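Local coordinates for protein arginase (Glaciozyma antarctica, PDB 5YNL) that probably hydrolyses L-arginine to L-ornithine and urea, as a cold-adapted enzyme of a psychrophilic yeast, at residues K250-F255 / E267-H272. Numbering follows the deposited sequence. Where two conformers were deposited one is given.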
# COMPACT_ATOMS: atom_id res chain seq x y z
N LYS A 250 -6.66 9.29 -11.23
CA LYS A 250 -7.87 9.51 -10.45
C LYS A 250 -7.47 9.79 -9.03
O LYS A 250 -6.70 9.03 -8.45
CB LYS A 250 -8.77 8.27 -10.49
CG LYS A 250 -10.26 8.56 -10.18
CD LYS A 250 -10.95 9.03 -11.47
CE LYS A 250 -12.28 9.72 -11.20
NZ LYS A 250 -12.64 10.43 -12.49
N CYS A 251 -7.98 10.88 -8.45
CA CYS A 251 -7.70 11.19 -7.05
C CYS A 251 -8.98 11.45 -6.29
O CYS A 251 -9.82 12.24 -6.73
CB CYS A 251 -6.76 12.41 -6.92
SG CYS A 251 -5.13 12.20 -7.71
N PHE A 252 -9.13 10.75 -5.17
CA PHE A 252 -10.24 11.01 -4.26
C PHE A 252 -9.71 11.61 -2.99
O PHE A 252 -9.15 10.91 -2.15
CB PHE A 252 -11.03 9.75 -3.97
CG PHE A 252 -11.81 9.27 -5.16
CD1 PHE A 252 -12.92 9.99 -5.60
CD2 PHE A 252 -11.40 8.16 -5.88
CE1 PHE A 252 -13.63 9.58 -6.71
CE2 PHE A 252 -12.11 7.74 -7.00
CZ PHE A 252 -13.22 8.46 -7.41
N SER A 253 -9.84 12.92 -2.86
CA SER A 253 -9.31 13.60 -1.70
C SER A 253 -10.37 13.60 -0.60
O SER A 253 -11.46 13.04 -0.78
CB SER A 253 -8.94 15.03 -2.06
OG SER A 253 -10.10 15.82 -2.13
N MET A 254 -10.04 14.24 0.51
CA MET A 254 -10.92 14.31 1.68
C MET A 254 -12.18 15.09 1.34
O MET A 254 -13.25 14.80 1.88
CB MET A 254 -10.20 14.92 2.90
CG MET A 254 -9.09 14.05 3.48
SD MET A 254 -9.69 12.38 3.85
CE MET A 254 -10.86 12.77 5.15
N PHE A 255 -12.05 16.05 0.44
CA PHE A 255 -13.19 16.79 -0.11
C PHE A 255 -14.19 15.82 -0.74
O PHE A 255 -15.37 15.86 -0.44
CB PHE A 255 -12.70 17.83 -1.12
CG PHE A 255 -13.79 18.49 -1.92
CD1 PHE A 255 -14.47 19.61 -1.42
CD2 PHE A 255 -14.10 18.04 -3.20
CE1 PHE A 255 -15.45 20.26 -2.19
CE2 PHE A 255 -15.09 18.68 -3.96
CZ PHE A 255 -15.76 19.78 -3.45
N GLU A 267 -16.18 2.49 -4.16
CA GLU A 267 -16.74 1.87 -5.36
C GLU A 267 -16.29 2.57 -6.64
O GLU A 267 -16.01 1.90 -7.64
CB GLU A 267 -18.27 1.76 -5.29
CG GLU A 267 -18.77 0.87 -4.16
CD GLU A 267 -18.15 -0.54 -4.16
OE1 GLU A 267 -17.17 -0.79 -3.39
OE2 GLU A 267 -18.65 -1.41 -4.91
N MET A 268 -16.20 3.90 -6.63
CA MET A 268 -15.73 4.65 -7.79
C MET A 268 -14.24 4.36 -8.05
O MET A 268 -13.79 4.33 -9.20
CB MET A 268 -15.94 6.15 -7.57
CG MET A 268 -17.39 6.60 -7.73
SD MET A 268 -17.67 8.33 -7.28
CE MET A 268 -16.80 9.21 -8.56
N ALA A 269 -13.50 4.15 -6.96
CA ALA A 269 -12.08 3.86 -7.06
C ALA A 269 -11.92 2.51 -7.68
O ALA A 269 -11.16 2.36 -8.63
CB ALA A 269 -11.42 3.90 -5.70
N LEU A 270 -12.65 1.53 -7.17
CA LEU A 270 -12.66 0.19 -7.81
C LEU A 270 -13.11 0.25 -9.27
O LEU A 270 -12.48 -0.38 -10.14
CB LEU A 270 -13.51 -0.82 -7.01
CG LEU A 270 -12.88 -1.27 -5.69
CD1 LEU A 270 -13.86 -2.13 -4.88
CD2 LEU A 270 -11.59 -2.04 -5.95
N ASP A 271 -14.16 1.00 -9.56
CA ASP A 271 -14.59 1.08 -10.96
C ASP A 271 -13.57 1.78 -11.85
O ASP A 271 -13.57 1.56 -13.04
CB ASP A 271 -15.96 1.75 -11.12
CG ASP A 271 -17.05 1.02 -10.39
OD1 ASP A 271 -16.81 -0.14 -9.98
OD2 ASP A 271 -18.14 1.60 -10.21
N HIS A 272 -12.71 2.62 -11.29
CA HIS A 272 -11.74 3.27 -12.17
C HIS A 272 -10.58 2.33 -12.51
O HIS A 272 -10.24 2.19 -13.67
CB HIS A 272 -11.23 4.58 -11.59
CG HIS A 272 -10.30 5.31 -12.51
ND1 HIS A 272 -10.72 5.89 -13.69
CD2 HIS A 272 -8.97 5.54 -12.43
CE1 HIS A 272 -9.69 6.46 -14.29
NE2 HIS A 272 -8.61 6.26 -13.55
O HOH W 1 -5.97 6.32 -12.46
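At the edge of the arginase alpha/beta fold, strand 250-253 sets Lys250 and Phe252 against His272, Met268 and Ala269 near the end of the following helix. The two segment axes run antiparallel at 170° and approach to 9.8 Å, a separation spanned by side chains. Phe252 puts the far end of its ring against the helix: CZ lies 3.6 Å from Met268 CB, and CE2 3.8 Å from the backbone N of Ala269, both oblique to the ring. The Met268 side chain crosses the phenyl at about a right angle; SD lies obliquely, 5.3 Å from the Phe252 ring centroid, a Met-aromatic contact, and the terminal bend turns CE to 3.7 Å from Phe252 CE1, an apolar contact. Strand 250-253 and helix 254-273 form the beta-alpha part of a beta-alpha-beta crossover whose second strand is 281-286: the former is an edge strand of the parallel sheet, joined by backbone hydrogen bonds of Lys250 and Phe252 to strand 228-233, and Ser253 occupies the N-cap position of the helix. One turn beyond Met268, the imidazole of His272 carries the aliphatic part of Lys250 on one face. Lys250 CB is 3.4 Å from His272 CD2, and the bend at chi2 (84°) carries CD over the ring centre, a CH-pi contact 9° off the normal. In the imidazole plane, a water 2.9 Å from His272 NE2 accepts a hydrogen bond from Lys250 N.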